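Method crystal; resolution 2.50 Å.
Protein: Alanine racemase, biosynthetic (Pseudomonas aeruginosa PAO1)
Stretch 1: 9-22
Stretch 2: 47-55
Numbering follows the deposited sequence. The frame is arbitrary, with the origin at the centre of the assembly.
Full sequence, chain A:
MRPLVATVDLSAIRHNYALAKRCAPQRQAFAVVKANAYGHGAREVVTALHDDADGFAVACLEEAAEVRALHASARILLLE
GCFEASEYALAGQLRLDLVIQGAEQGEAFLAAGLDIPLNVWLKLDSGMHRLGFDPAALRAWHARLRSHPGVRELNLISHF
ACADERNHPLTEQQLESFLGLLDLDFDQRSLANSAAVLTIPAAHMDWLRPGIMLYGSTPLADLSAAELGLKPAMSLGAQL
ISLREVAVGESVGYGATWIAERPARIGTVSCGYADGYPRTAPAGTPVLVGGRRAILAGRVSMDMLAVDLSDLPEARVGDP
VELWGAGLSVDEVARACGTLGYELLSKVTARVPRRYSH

Stretch 1 9-22: DLSAIRHNYALAKR
Stretch 2 (47-55) TALHDDADG

Stretch 1 is a helix from Leu10 onward, with Asp9 as its N-cap. Asp9 takes chi1 t (-172°), which turns its carboxylate back over the first turn: OD1 accepts from Ser11 OG at 3.0 Å and makes weak capping bonds to Ser11 N and Ala12 N, each 3.2 Å from Asp9 OD1. Regular i to i+4 bonds follow, from Arg14 N to Leu10 O (3.1 Å) through Arg22 N to Ala18 O (3.0 Å), with phi/psi close to -65/-40.

Stretch 2 enters as the last residues of a helix, Thr47 and Ala48. Leu49 breaks helical geometry at phi/psi -101/21, yet its carbonyl still holds the following turn, Ala53 N reaching Leu49 O at 3.1 Å. Ala53 then extends at -78/138. The chain runs in the same sense as helix 1, so contacts advance in order: Leu10 CA lies 6.3 Å from Ala48 CA, Arg14 CA 6.5 Å from Leu49 CA, and Tyr17 CA 7.9 Å from Ala53 CA. Leu10, Ile13, Arg14, Tyr17 and Lys21 follow the helical repeat and form one stripe. About 520 Å² is buried, both sides summed.

Small meets large at the close end. Ala48, its CB directed toward helix 1, sits 4.0 Å from Leu10 CB. Leu49 starts out sideways, but chi1 m and chi2 t (-62°, 167°) carry its methyls onto the helix: CD1 lies 3.9 Å from Ile13 CG2, and CD2 lies 3.8 Å from Tyr17 CB and 4.0 Å from Arg14 CA. Leu10 and Ile13 share the same m,t pair.

Arg14 also leaves sideways. Chi1 m and chi2 t extend the chain, then chi3 p (79°) bends it so that the guanidinium meets Asp52 near its own plane. Asp52, m with chi2 9°, offers both oxygens: Arg14 NE donates to Asp52 OD2 and Arg14 NH2 to Asp52 OD1, each 2.7 Å, with N-H...O angles of 162° and 161°. This is a bidentate salt bridge. Ala48 O lies over one guanidinium face, 3.5 Å from Arg14 NE, at an angle too poor for a hydrogen bond. A water reinforces the pairing, donating to Arg14 O at 2.7 Å and to Asp52 OD2 at 2.6 Å, so the carboxylate is tied to helix backbone as well as to side chain.

Of the residues in either stretch, Tyr17 has the most surface covered by the other stretch, 93 Å², using chi1 t (-178°) and chi2 76° to send its ring along the Asp52-Asp54 segment. Its CZ touches Ala53 CB at 4.1 Å, and its OH accepts from Asp54 N at 3.0 Å and 168°, satisfying the amide of the residue just after extended Ala53.

One turn later, Lys21 closes the contact. Chi1 m (-86°) and chi2 t are followed by two p turns (67°, 56°), which curl the chain so that NZ reaches Asp54 OD2 at 2.8 Å, a salt bridge. Asp54, chi1 m and chi2 -37°, brings its carboxylate nearer to meet it.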

ATOM      1  N   ASP A   9      -1.556 -10.145  16.830  1.00 10.81           N
ATOM      2  CA  ASP A   9      -1.447 -11.218  17.812  1.00 10.86           C
ATOM      3  C   ASP A   9      -0.149 -11.994  17.593  1.00 10.87           C
ATOM      4  O   ASP A   9      -0.076 -12.887  16.739  1.00 10.89           O
ATOM      5  CB  ASP A   9      -2.667 -12.146  17.735  1.00 10.94           C
ATOM      6  CG  ASP A   9      -2.698 -13.177  18.856  1.00 11.07           C
ATOM      7  OD1 ASP A   9      -1.690 -13.333  19.579  1.00 11.20           O
ATOM      8  OD2 ASP A   9      -3.741 -13.838  19.020  1.00 11.11           O
ATOM      9  N   LEU A  10       0.868 -11.651  18.381  1.00 10.93           N
ATOM     10  CA  LEU A  10       2.193 -12.257  18.256  1.00 10.89           C
ATOM     11  C   LEU A  10       2.215 -13.742  18.620  1.00 10.93           C
ATOM     12  O   LEU A  10       2.953 -14.522  18.020  1.00 11.04           O
ATOM     13  CB  LEU A  10       3.230 -11.483  19.071  1.00 10.83           C
ATOM     14  CG  LEU A  10       3.572 -10.060  18.601  1.00 10.87           C
ATOM     15  CD1 LEU A  10       4.394  -9.331  19.654  1.00 10.74           C
ATOM     16  CD2 LEU A  10       4.287 -10.047  17.255  1.00 10.78           C
ATOM     17  N   SER A  11       1.394 -14.135  19.587  1.00 11.01           N
ATOM     18  CA  SER A  11       1.344 -15.533  20.013  1.00 11.06           C
ATOM     19  C   SER A  11       0.592 -16.424  19.011  1.00 11.00           C
ATOM     20  O   SER A  11       0.778 -17.645  19.003  1.00 11.07           O
ATOM     21  CB  SER A  11       0.761 -15.657  21.424  1.00 11.13           C
ATOM     22  OG  SER A  11      -0.634 -15.463  21.399  1.00 11.40           O
ATOM     23  N   ALA A  12      -0.240 -15.818  18.164  1.00 10.85           N
ATOM     24  CA  ALA A  12      -0.806 -16.535  17.018  1.00 10.76           C
ATOM     25  C   ALA A  12       0.288 -16.876  15.994  1.00 10.76           C
ATOM     26  O   ALA A  12       0.273 -17.954  15.396  1.00 10.76           O
ATOM     27  CB  ALA A  12      -1.925 -15.734  16.371  1.00 10.66           C
ATOM     28  N   ILE A  13       1.233 -15.955  15.805  1.00 10.73           N
ATOM     29  CA  ILE A  13       2.376 -16.177  14.914  1.00 10.65           C
ATOM     30  C   ILE A  13       3.259 -17.309  15.452  1.00 10.71           C
ATOM     31  O   ILE A  13       3.691 -18.177  14.688  1.00 10.72           O
ATOM     32  CB  ILE A  13       3.188 -14.879  14.686  1.00 10.60           C
ATOM     33  CG1 ILE A  13       2.347 -13.869  13.897  1.00 10.58           C
ATOM     34  CG2 ILE A  13       4.503 -15.166  13.961  1.00 10.52           C
ATOM     35  CD1 ILE A  13       2.872 -12.448  13.913  1.00 10.52           C
ATOM     36  N   ARG A  14       3.508 -17.304  16.763  1.00 10.65           N
ATOM     37  CA  ARG A  14       4.240 -18.396  17.418  1.00 10.72           C
ATOM     38  C   ARG A  14       3.537 -19.736  17.189  1.00 10.77           C
ATOM     39  O   ARG A  14       4.185 -20.731  16.866  1.00 10.73           O
ATOM     40  CB  ARG A  14       4.411 -18.137  18.923  1.00 10.62           C
ATOM     41  CG  ARG A  14       5.295 -16.946  19.266  1.00 10.58           C
ATOM     42  CD  ARG A  14       5.610 -16.879  20.755  1.00 10.47           C
ATOM     43  NE  ARG A  14       6.659 -17.820  21.135  1.00 10.47           N
ATOM     44  CZ  ARG A  14       7.135 -17.975  22.370  1.00 10.51           C
ATOM     45  NH1 ARG A  14       6.658 -17.253  23.376  1.00 10.56           N
ATOM     46  NH2 ARG A  14       8.093 -18.862  22.602  1.00 10.39           N
ATOM     47  N   HIS A  15       2.213 -19.744  17.351  1.00 10.98           N
ATOM     48  CA  HIS A  15       1.380 -20.926  17.103  1.00 11.15           C
ATOM     49  C   HIS A  15       1.504 -21.428  15.659  1.00 11.19           C
ATOM     50  O   HIS A  15       1.738 -22.617  15.431  1.00 11.29           O
ATOM     51  CB  HIS A  15      -0.089 -20.631  17.447  1.00 11.19           C
ATOM     52  CG  HIS A  15      -1.013 -21.786  17.209  1.00 11.32           C
ATOM     53  ND1 HIS A  15      -1.572 -22.052  15.976  1.00 11.39           N
ATOM     54  CD2 HIS A  15      -1.477 -22.744  18.046  1.00 11.37           C
ATOM     55  CE1 HIS A  15      -2.334 -23.127  16.064  1.00 11.38           C
ATOM     56  NE2 HIS A  15      -2.294 -23.566  17.309  1.00 11.40           N
ATOM     57  N   ASN A  16       1.354 -20.519  14.697  1.00 11.21           N
ATOM     58  CA  ASN A  16       1.398 -20.884  13.287  1.00 11.40           C
ATOM     59  C   ASN A  16       2.778 -21.381  12.872  1.00 11.55           C
ATOM     60  O   ASN A  16       2.892 -22.276  12.028  1.00 11.59           O
ATOM     61  CB  ASN A  16       0.975 -19.712  12.407  1.00 11.46           C
ATOM     62  CG  ASN A  16      -0.455 -19.274  12.656  1.00 11.53           C
ATOM     63  OD1 ASN A  16      -1.303 -20.057  13.094  1.00 11.61           O
ATOM     64  ND2 ASN A  16      -0.731 -18.009  12.373  1.00 11.58           N
ATOM     65  N   TYR A  17       3.821 -20.806  13.471  1.00 11.72           N
ATOM     66  CA  TYR A  17       5.190 -21.252  13.226  1.00 11.80           C
ATOM     67  C   TYR A  17       5.433 -22.686  13.710  1.00 12.11           C
ATOM     68  O   TYR A  17       6.053 -23.482  13.005  1.00 12.17           O
ATOM     69  CB  TYR A  17       6.214 -20.298  13.850  1.00 11.61           C
ATOM     70  CG  TYR A  17       7.633 -20.728  13.567  1.00 11.58           C
ATOM     71  CD1 TYR A  17       8.203 -20.523  12.310  1.00 11.53           C
ATOM     72  CD2 TYR A  17       8.397 -21.367  14.541  1.00 11.52           C
ATOM     73  CE1 TYR A  17       9.495 -20.932  12.032  1.00 11.51           C
ATOM     74  CE2 TYR A  17       9.693 -21.776  14.273  1.00 11.60           C
ATOM     75  CZ  TYR A  17      10.237 -21.559  13.016  1.00 11.60           C
ATOM     76  OH  TYR A  17      11.525 -21.962  12.736  1.00 11.64           O
ATOM     77  N   ALA A  18       4.946 -23.003  14.912  1.00 12.35           N
ATOM     78  CA  ALA A  18       5.080 -24.342  15.478  1.00 12.61           C
ATOM     79  C   ALA A  18       4.302 -25.361  14.645  1.00 12.94           C
ATOM     80  O   ALA A  18       4.714 -26.515  14.513  1.00 12.91           O
ATOM     81  CB  ALA A  18       4.604 -24.358  16.922  1.00 12.48           C
ATOM     82  N   LEU A  19       3.175 -24.917  14.090  1.00 13.25           N
ATOM     83  CA  LEU A  19       2.372 -25.732  13.191  1.00 13.56           C
ATOM     84  C   LEU A  19       3.144 -26.048  11.905  1.00 13.81           C
ATOM     85  O   LEU A  19       3.057 -27.161  11.378  1.00 13.80           O
ATOM     86  CB  LEU A  19       1.053 -25.018  12.873  1.00 13.37           C
ATOM     87  CG  LEU A  19      -0.072 -25.808  12.195  1.00 13.34           C
ATOM     88  CD1 LEU A  19      -1.423 -25.258  12.625  1.00 13.36           C
ATOM     89  CD2 LEU A  19       0.053 -25.796  10.677  1.00 13.35           C
ATOM     90  N   ALA A  20       3.891 -25.065  11.405  1.00 14.13           N
ATOM     91  CA  ALA A  20       4.726 -25.255  10.221  1.00 14.42           C
ATOM     92  C   ALA A  20       5.851 -26.244  10.510  1.00 14.58           C
ATOM     93  O   ALA A  20       6.150 -27.108   9.686  1.00 14.63           O
ATOM     94  CB  ALA A  20       5.291 -23.926   9.740  1.00 14.33           C
ATOM     95  N   LYS A  21       6.462 -26.120  11.685  1.00 15.00           N
ATOM     96  CA  LYS A  21       7.531 -27.026  12.096  1.00 15.69           C
ATOM     97  C   LYS A  21       7.045 -28.469  12.264  1.00 16.36           C
ATOM     98  O   LYS A  21       7.766 -29.414  11.936  1.00 16.35           O
ATOM     99  CB  LYS A  21       8.217 -26.521  13.364  1.00 15.46           C
ATOM    100  CG  LYS A  21       9.333 -25.522  13.082  1.00 15.29           C
ATOM    101  CD  LYS A  21      10.121 -25.164  14.339  1.00 15.23           C
ATOM    102  CE  LYS A  21      10.934 -26.327  14.898  1.00 15.12           C
ATOM    103  NZ  LYS A  21      11.880 -26.902  13.903  1.00 14.93           N
ATOM    104  N   ARG A  22       5.807 -28.622  12.733  1.00 17.22           N
ATOM    105  CA  ARG A  22       5.189 -29.934  12.957  1.00 17.93           C
ATOM    106  C   ARG A  22       4.924 -30.709  11.652  1.00 17.78           C
ATOM    107  O   ARG A  22       4.811 -31.938  11.668  1.00 17.68           O
ATOM    108  CB  ARG A  22       3.910 -29.776  13.798  1.00 18.91           C
ATOM    109  CG  ARG A  22       3.184 -31.063  14.167  1.00 20.31           C
ATOM    110  CD  ARG A  22       3.914 -31.896  15.216  1.00 21.53           C
ATOM    111  NE  ARG A  22       3.043 -32.961  15.723  1.00 22.82           N
ATOM    112  CZ  ARG A  22       3.330 -33.774  16.740  1.00 23.31           C
ATOM    113  NH1 ARG A  22       4.481 -33.672  17.391  1.00 23.99           N
ATOM    114  NH2 ARG A  22       2.450 -34.698  17.110  1.00 23.57           N
ATOM    115  N   THR A  47      11.178 -10.621  17.537  1.00 11.29           N
ATOM    116  CA  THR A  47      11.262 -10.692  19.001  1.00 11.23           C
ATOM    117  C   THR A  47      10.414 -11.844  19.563  1.00 11.35           C
ATOM    118  O   THR A  47      10.854 -12.566  20.455  1.00 11.42           O
ATOM    119  CB  THR A  47      10.867  -9.346  19.650  1.00 11.10           C
ATOM    120  OG1 THR A  47      11.753  -8.324  19.183  1.00 11.01           O
ATOM    121  CG2 THR A  47      10.931  -9.408  21.178  1.00 10.89           C
ATOM    122  N   ALA A  48       9.207 -12.015  19.025  1.00 11.43           N
ATOM    123  CA  ALA A  48       8.338 -13.114  19.423  1.00 11.48           C
ATOM    124  C   ALA A  48       8.908 -14.478  19.008  1.00 11.72           C
ATOM    125  O   ALA A  48       8.760 -15.459  19.743  1.00 11.88           O
ATOM    126  CB  ALA A  48       6.945 -12.913  18.851  1.00 11.46           C
ATOM    127  N   LEU A  49       9.562 -14.530  17.842  1.00 11.78           N
ATOM    128  CA  LEU A  49      10.174 -15.761  17.317  1.00 11.80           C
ATOM    129  C   LEU A  49      11.696 -15.808  17.542  1.00 12.05           C
ATOM    130  O   LEU A  49      12.415 -16.551  16.858  1.00 12.07           O
ATOM    131  CB  LEU A  49       9.855 -15.930  15.823  1.00 11.59           C
ATOM    132  CG  LEU A  49       8.395 -16.091  15.370  1.00 11.54           C
ATOM    133  CD1 LEU A  49       8.287 -15.933  13.858  1.00 11.25           C
ATOM    134  CD2 LEU A  49       7.784 -17.415  15.823  1.00 11.39           C
ATOM    135  N   HIS A  50      12.174 -15.021  18.507  1.00 12.20           N
ATOM    136  CA  HIS A  50      13.605 -14.891  18.799  1.00 12.29           C
ATOM    137  C   HIS A  50      14.265 -16.236  19.120  1.00 12.42           C
ATOM    138  O   HIS A  50      15.356 -16.529  18.629  1.00 12.39           O
ATOM    139  CB  HIS A  50      13.816 -13.904  19.951  1.00 12.33           C
ATOM    140  CG  HIS A  50      15.252 -13.589  20.225  1.00 12.38           C
ATOM    141  ND1 HIS A  50      15.837 -12.396  19.854  1.00 12.50           N
ATOM    142  CD2 HIS A  50      16.222 -14.309  20.834  1.00 12.29           C
ATOM    143  CE1 HIS A  50      17.107 -12.399  20.221  1.00 12.42           C
ATOM    144  NE2 HIS A  50      17.364 -13.549  20.816  1.00 12.32           N
ATOM    145  N   ASP A  51      13.592 -17.046  19.934  1.00 12.47           N
ATOM    146  CA  ASP A  51      14.104 -18.353  20.342  1.00 12.45           C
ATOM    147  C   ASP A  51      13.400 -19.500  19.629  1.00 12.27           C
ATOM    148  O   ASP A  51      14.000 -20.545  19.398  1.00 12.26           O
ATOM    149  CB  ASP A  51      13.987 -18.519  21.859  1.00 12.79           C
ATOM    150  CG  ASP A  51      14.591 -17.350  22.623  1.00 13.25           C
ATOM    151  OD1 ASP A  51      15.765 -17.004  22.354  1.00 13.52           O
ATOM    152  OD2 ASP A  51      13.893 -16.772  23.489  1.00 13.39           O
ATOM    153  N   ASP A  52      12.129 -19.298  19.282  1.00 12.22           N
ATOM    154  CA  ASP A  52      11.329 -20.309  18.586  1.00 12.11           C
ATOM    155  C   ASP A  52      11.899 -20.675  17.220  1.00 11.99           C
ATOM    156  O   ASP A  52      11.932 -21.852  16.855  1.00 11.94           O
ATOM    157  CB  ASP A  52       9.883 -19.833  18.400  1.00 12.14           C
ATOM    158  CG  ASP A  52       9.054 -19.920  19.671  1.00 12.29           C
ATOM    159  OD1 ASP A  52       9.611 -20.192  20.760  1.00 12.49           O
ATOM    160  OD2 ASP A  52       7.829 -19.703  19.580  1.00 12.21           O
ATOM    161  N   ALA A  53      12.332 -19.660  16.471  1.00 11.80           N
ATOM    162  CA  ALA A  53      12.704 -19.834  15.068  1.00 11.62           C
ATOM    163  C   ALA A  53      14.080 -20.469  14.893  1.00 11.48           C
ATOM    164  O   ALA A  53      15.029 -20.129  15.599  1.00 11.41           O
ATOM    165  CB  ALA A  53      12.632 -18.507  14.328  1.00 11.59           C
ATOM    166  N   ASP A  54      14.173 -21.391  13.942  1.00 11.35           N
ATOM    167  CA  ASP A  54      15.446 -22.014  13.597  1.00 11.24           C
ATOM    168  C   ASP A  54      16.324 -21.031  12.833  1.00 10.96           C
ATOM    169  O   ASP A  54      17.542 -21.125  12.868  1.00 10.95           O
ATOM    170  CB  ASP A  54      15.220 -23.280  12.767  1.00 11.45           C
ATOM    171  CG  ASP A  54      14.280 -24.264  13.444  1.00 11.60           C
ATOM    172  OD1 ASP A  54      14.330 -24.386  14.688  1.00 11.80           O
ATOM    173  OD2 ASP A  54      13.488 -24.915  12.727  1.00 11.77           O
ATOM    174  N   GLY A  55      15.686 -20.088  12.151  1.00 10.73           N
ATOM    175  CA  GLY A  55      16.385 -19.035  11.430  1.00 10.46           C
ATOM    176  C   GLY A  55      15.401 -18.070  10.809  1.00 10.23           C
ATOM    177  O   GLY A  55      14.193 -18.265  10.905  1.00 10.21           O
TER
HETATM  178  O   HOH W   1       6.673 -21.197  17.750  1.00  8.19           O